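Local coordinates for probable zinc protease PqqL (Escherichia coli, PDB 6OFT), which probably acts as a periplasmic zinc metalloprotease of the M16 family, this chain being the first half of the protein, at residues Leu14-Ala26 with Gln195-Ile207. Sequence-based numbering, arbitrary orientation.
Sequences LDNGLRYMIYPHA and QPNNMTFIVVGDI. With PO4 (phosphate ion), chain D.
R19, M21 and Y23 exchange backbone hydrogen bonds with M199, F201, V203 and G205, making a parallel strand pair inside the six-stranded mixed sheet of this M16 half, a worked example of sequence-distant strands joined as neighbours. The bonds alternate in direction, from R19 N to M199 O (2.9 Å) through V203 N to M21 O, nearly straight at 173°. The last differs: H25 N sits above the carbonyl plane of G205 rather than near it, as the strands end.

Apolar side chains divide between two faces. On one, L18 reaches over with both methyls, CD1 against M199 CB (3.8 Å) and CD2 against F201 CB, while I22 runs beside V203, CG1 against CB at 4.0 Å; helix 209-220 covers I22 and F201. On the other, M21 CG meets T200 CG2 at 3.9 Å, and S389 of helix 378-391 touches both residues.

Polar contacts gather at the ends. The R19 chain bends at chi3 (-83°), bringing one guanidinium face over T200 OG1, whose hydroxyl is hydrogen-bonded to H39; NH2 makes weak bonds to N197 O and to water 2, which donates to N198 OD1. Water 1 lies in the guanidinium plane and accepts from R19 NE. At the far end a phosphate, probably from the crystallisation liquor and also held by Q373 and R376, accepts at O1, in the plane of the H25 ring, a 2.6 Å hydrogen bond from H25 ND1.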
loop_
_atom_site.group_PDB
_atom_site.type_symbol
_atom_site.label_atom_id
_atom_site.label_comp_id
_atom_site.label_asym_id
_atom_site.label_seq_id
_atom_site.Cartn_x
_atom_site.Cartn_y
_atom_site.Cartn_z
ATOM N N LEU A 14 21.176 -11.449 11.986
ATOM C CA LEU A 14 22.565 -11.340 12.440
ATOM C C LEU A 14 22.506 -11.384 13.977
ATOM O O LEU A 14 21.427 -11.145 14.529
ATOM C CB LEU A 14 23.187 -10.019 11.928
ATOM C CG LEU A 14 23.372 -9.875 10.390
ATOM C CD1 LEU A 14 23.944 -8.529 10.034
ATOM C CD2 LEU A 14 24.268 -10.968 9.815
ATOM N N ASP A 15 23.637 -11.681 14.684
ATOM C CA ASP A 15 23.622 -11.734 16.163
ATOM C C ASP A 15 23.192 -10.419 16.828
ATOM O O ASP A 15 22.655 -10.439 17.936
ATOM C CB ASP A 15 24.961 -12.212 16.749
ATOM C CG ASP A 15 25.314 -13.650 16.461
ATOM O OD1 ASP A 15 24.396 -14.431 16.122
ATOM O OD2 ASP A 15 26.513 -13.999 16.571
ATOM N N ASN A 16 23.397 -9.286 16.140
ATOM C CA ASN A 16 22.971 -7.979 16.654
ATOM C C ASN A 16 21.443 -7.744 16.516
ATOM O O ASN A 16 20.948 -6.721 16.967
ATOM C CB ASN A 16 23.796 -6.840 16.028
ATOM C CG ASN A 16 23.621 -6.659 14.543
ATOM O OD1 ASN A 16 22.685 -7.167 13.927
ATOM N ND2 ASN A 16 24.514 -5.905 13.939
ATOM N N GLY A 17 20.720 -8.681 15.897
ATOM C CA GLY A 17 19.273 -8.589 15.742
ATOM C C GLY A 17 18.754 -8.096 14.407
ATOM O O GLY A 17 17.535 -8.105 14.193
ATOM N N LEU A 18 19.658 -7.633 13.510
ATOM C CA LEU A 18 19.273 -7.149 12.186
ATOM C C LEU A 18 18.776 -8.330 11.350
ATOM O O LEU A 18 19.450 -9.353 11.290
ATOM C CB LEU A 18 20.450 -6.428 11.482
ATOM C CG LEU A 18 20.127 -5.823 10.095
ATOM C CD1 LEU A 18 20.534 -4.367 10.013
ATOM C CD2 LEU A 18 20.782 -6.634 8.970
ATOM N N ARG A 19 17.611 -8.180 10.703
ATOM C CA ARG A 19 17.051 -9.233 9.865
ATOM C C ARG A 19 17.463 -8.995 8.427
ATOM O O ARG A 19 17.745 -7.863 8.049
ATOM C CB ARG A 19 15.515 -9.264 9.971
ATOM C CG ARG A 19 14.947 -9.882 11.264
ATOM C CD ARG A 19 13.457 -9.559 11.395
ATOM N NE ARG A 19 13.250 -8.231 11.983
ATOM C CZ ARG A 19 12.081 -7.603 12.100
ATOM N NH1 ARG A 19 10.968 -8.160 11.630
ATOM N NH2 ARG A 19 12.018 -6.406 12.674
ATOM N N TYR A 20 17.514 -10.056 7.622
ATOM C CA TYR A 20 17.835 -9.916 6.198
ATOM C C TYR A 20 16.969 -10.829 5.372
ATOM O O TYR A 20 16.490 -11.853 5.870
ATOM C CB TYR A 20 19.330 -10.128 5.900
ATOM C CG TYR A 20 19.915 -11.392 6.498
ATOM C CD1 TYR A 20 19.822 -12.612 5.832
ATOM C CD2 TYR A 20 20.594 -11.363 7.710
ATOM C CE1 TYR A 20 20.329 -13.785 6.395
ATOM C CE2 TYR A 20 21.134 -12.521 8.264
ATOM C CZ TYR A 20 21.004 -13.730 7.602
ATOM O OH TYR A 20 21.556 -14.863 8.147
ATOM N N MET A 21 16.739 -10.440 4.114
ATOM C CA MET A 21 15.946 -11.191 3.146
ATOM C C MET A 21 16.663 -11.072 1.834
ATOM O O MET A 21 16.942 -9.958 1.380
ATOM C CB MET A 21 14.516 -10.645 3.014
ATOM C CG MET A 21 13.771 -10.545 4.316
ATOM S SD MET A 21 12.067 -10.092 4.010
ATOM C CE MET A 21 11.263 -11.563 4.586
ATOM N N ILE A 22 17.034 -12.213 1.264
ATOM C CA ILE A 22 17.754 -12.287 -0.011
ATOM C C ILE A 22 16.947 -13.099 -1.012
ATOM O O ILE A 22 16.520 -14.218 -0.716
ATOM C CB ILE A 22 19.194 -12.844 0.151
ATOM C CG1 ILE A 22 20.026 -11.989 1.153
ATOM C CG2 ILE A 22 19.902 -12.969 -1.230
ATOM C CD1 ILE A 22 21.146 -12.752 1.780
ATOM N N TYR A 23 16.762 -12.535 -2.214
ATOM C CA TYR A 23 16.014 -13.204 -3.263
ATOM C C TYR A 23 16.744 -13.066 -4.585
ATOM O O TYR A 23 16.977 -11.935 -5.017
ATOM C CB TYR A 23 14.568 -12.682 -3.357
ATOM C CG TYR A 23 13.675 -13.607 -4.159
ATOM C CD1 TYR A 23 13.062 -14.706 -3.563
ATOM C CD2 TYR A 23 13.484 -13.415 -5.522
ATOM C CE1 TYR A 23 12.290 -15.596 -4.306
ATOM C CE2 TYR A 23 12.704 -14.295 -6.277
ATOM C CZ TYR A 23 12.103 -15.382 -5.662
ATOM O OH TYR A 23 11.329 -16.248 -6.398
ATOM N N PRO A 24 17.103 -14.196 -5.252
ATOM C CA PRO A 24 17.800 -14.085 -6.548
ATOM C C PRO A 24 16.855 -13.699 -7.672
ATOM O O PRO A 24 15.715 -14.151 -7.691
ATOM C CB PRO A 24 18.375 -15.488 -6.764
ATOM C CG PRO A 24 17.467 -16.390 -5.983
ATOM C CD PRO A 24 16.887 -15.614 -4.862
ATOM N N HIS A 25 17.326 -12.858 -8.602
ATOM C CA HIS A 25 16.558 -12.434 -9.772
ATOM C C HIS A 25 17.513 -11.950 -10.853
ATOM O O HIS A 25 18.470 -11.263 -10.539
ATOM C CB HIS A 25 15.500 -11.369 -9.426
ATOM C CG HIS A 25 14.415 -11.275 -10.464
ATOM N ND1 HIS A 25 13.612 -12.353 -10.756
ATOM C CD2 HIS A 25 14.059 -10.242 -11.264
ATOM C CE1 HIS A 25 12.779 -11.950 -11.697
ATOM N NE2 HIS A 25 13.018 -10.692 -12.048
ATOM N N ALA A 26 17.286 -12.318 -12.107
ATOM C CA ALA A 26 18.207 -11.921 -13.183
ATOM C C ALA A 26 17.480 -11.238 -14.349
ATOM O O ALA A 26 17.773 -11.494 -15.513
ATOM C CB ALA A 26 19.002 -13.138 -13.667
ATOM N N GLN A 195 17.727 1.067 15.478
ATOM C CA GLN A 195 18.526 0.057 16.180
ATOM C C GLN A 195 18.344 -1.262 15.423
ATOM O O GLN A 195 17.298 -1.399 14.779
ATOM C CB GLN A 195 18.160 -0.036 17.682
ATOM C CG GLN A 195 18.491 1.247 18.510
ATOM C CD GLN A 195 19.897 1.824 18.349
ATOM O OE1 GLN A 195 20.836 1.152 17.943
ATOM N NE2 GLN A 195 20.084 3.101 18.670
ATOM N N PRO A 196 19.360 -2.181 15.397
ATOM C CA PRO A 196 19.286 -3.363 14.515
ATOM C C PRO A 196 18.053 -4.251 14.583
ATOM O O PRO A 196 17.632 -4.702 13.532
ATOM C CB PRO A 196 20.549 -4.158 14.879
ATOM C CG PRO A 196 21.502 -3.128 15.286
ATOM C CD PRO A 196 20.689 -2.103 16.040
ATOM N N ASN A 197 17.464 -4.481 15.765
ATOM C CA ASN A 197 16.297 -5.362 15.919
ATOM C C ASN A 197 14.993 -4.788 15.302
ATOM O O ASN A 197 13.980 -5.490 15.257
ATOM C CB ASN A 197 16.108 -5.746 17.396
ATOM C CG ASN A 197 15.563 -4.642 18.271
ATOM O OD1 ASN A 197 15.803 -3.452 18.049
ATOM N ND2 ASN A 197 14.819 -5.021 19.299
ATOM N N ASN A 198 15.028 -3.525 14.826
ATOM C CA ASN A 198 13.906 -2.872 14.173
ATOM C C ASN A 198 14.259 -2.678 12.684
ATOM O O ASN A 198 13.593 -1.911 11.984
ATOM C CB ASN A 198 13.602 -1.519 14.874
ATOM C CG ASN A 198 12.275 -0.907 14.505
ATOM O OD1 ASN A 198 11.265 -1.599 14.349
ATOM N ND2 ASN A 198 12.249 0.404 14.338
ATOM N N MET A 199 15.286 -3.412 12.192
ATOM C CA MET A 199 15.747 -3.292 10.801
ATOM C C MET A 199 15.791 -4.596 10.033
ATOM O O MET A 199 16.153 -5.640 10.579
ATOM C CB MET A 199 17.152 -2.679 10.732
ATOM C CG MET A 199 17.220 -1.243 11.128
ATOM S SD MET A 199 18.952 -0.801 11.266
ATOM C CE MET A 199 18.787 0.865 11.810
ATOM N N THR A 200 15.452 -4.504 8.738
ATOM C CA THR A 200 15.529 -5.592 7.777
ATOM C C THR A 200 16.260 -5.052 6.557
ATOM O O THR A 200 15.854 -4.025 6.008
ATOM C CB THR A 200 14.143 -6.142 7.416
ATOM O OG1 THR A 200 13.499 -6.601 8.612
ATOM C CG2 THR A 200 14.222 -7.276 6.406
ATOM N N PHE A 201 17.365 -5.713 6.176
ATOM C CA PHE A 201 18.121 -5.367 4.978
ATOM C C PHE A 201 17.655 -6.338 3.870
ATOM O O PHE A 201 17.716 -7.556 4.058
ATOM C CB PHE A 201 19.657 -5.458 5.218
ATOM C CG PHE A 201 20.409 -4.818 4.075
ATOM C CD1 PHE A 201 20.457 -3.437 3.942
ATOM C CD2 PHE A 201 21.031 -5.597 3.106
ATOM C CE1 PHE A 201 21.094 -2.844 2.846
ATOM C CE2 PHE A 201 21.685 -5.001 2.026
ATOM C CZ PHE A 201 21.705 -3.627 1.904
ATOM N N ILE A 202 17.146 -5.796 2.746
ATOM C CA ILE A 202 16.584 -6.569 1.626
ATOM C C ILE A 202 17.488 -6.536 0.378
ATOM O O ILE A 202 17.806 -5.464 -0.120
ATOM C CB ILE A 202 15.127 -6.087 1.339
ATOM C CG1 ILE A 202 14.234 -6.207 2.606
ATOM C CG2 ILE A 202 14.499 -6.816 0.135
ATOM C CD1 ILE A 202 12.927 -5.425 2.548
ATOM N N VAL A 203 17.886 -7.719 -0.117
ATOM C CA VAL A 203 18.741 -7.874 -1.310
ATOM C C VAL A 203 17.930 -8.637 -2.371
ATOM O O VAL A 203 17.586 -9.785 -2.145
ATOM C CB VAL A 203 20.086 -8.603 -0.959
ATOM C CG1 VAL A 203 20.951 -8.833 -2.199
ATOM C CG2 VAL A 203 20.877 -7.848 0.108
ATOM N N VAL A 204 17.594 -7.994 -3.508
ATOM C CA VAL A 204 16.822 -8.644 -4.586
ATOM C C VAL A 204 17.566 -8.388 -5.892
ATOM O O VAL A 204 17.732 -7.237 -6.305
ATOM C CB VAL A 204 15.323 -8.197 -4.681
ATOM C CG1 VAL A 204 14.555 -9.047 -5.708
ATOM C CG2 VAL A 204 14.620 -8.258 -3.325
ATOM N N GLY A 205 18.003 -9.456 -6.541
ATOM C CA GLY A 205 18.727 -9.264 -7.780
ATOM C C GLY A 205 19.727 -10.339 -8.080
ATOM O O GLY A 205 19.738 -11.395 -7.440
ATOM N N ASP A 206 20.567 -10.053 -9.085
ATOM C CA ASP A 206 21.521 -10.970 -9.701
ATOM C C ASP A 206 22.827 -11.158 -8.934
ATOM O O ASP A 206 23.903 -10.820 -9.419
ATOM C CB ASP A 206 21.775 -10.521 -11.150
ATOM C CG ASP A 206 22.178 -11.656 -12.058
ATOM O OD1 ASP A 206 22.141 -12.827 -11.602
ATOM O OD2 ASP A 206 22.524 -11.384 -13.219
ATOM N N ILE A 207 22.729 -11.788 -7.767
ATOM C CA ILE A 207 23.860 -12.060 -6.876
ATOM C C ILE A 207 23.690 -13.463 -6.250
ATOM O O ILE A 207 22.562 -13.860 -5.935
ATOM C CB ILE A 207 23.968 -10.906 -5.824
ATOM C CG1 ILE A 207 25.241 -11.025 -4.961
ATOM C CG2 ILE A 207 22.682 -10.775 -4.957
ATOM C CD1 ILE A 207 25.654 -9.730 -4.286
HETATM P P PO4 D . 13.753 -16.023 -10.187
HETATM O O1 PO4 D . 12.934 -14.751 -9.890
HETATM O O2 PO4 D . 12.735 -17.214 -10.513
HETATM O O3 PO4 D . 14.739 -15.813 -11.431
HETATM O O4 PO4 D . 14.593 -16.381 -8.874
HETATM O O HOH W 1 15.355 -6.744 12.913
HETATM O O HOH W 2 10.523 -4.225 14.330
#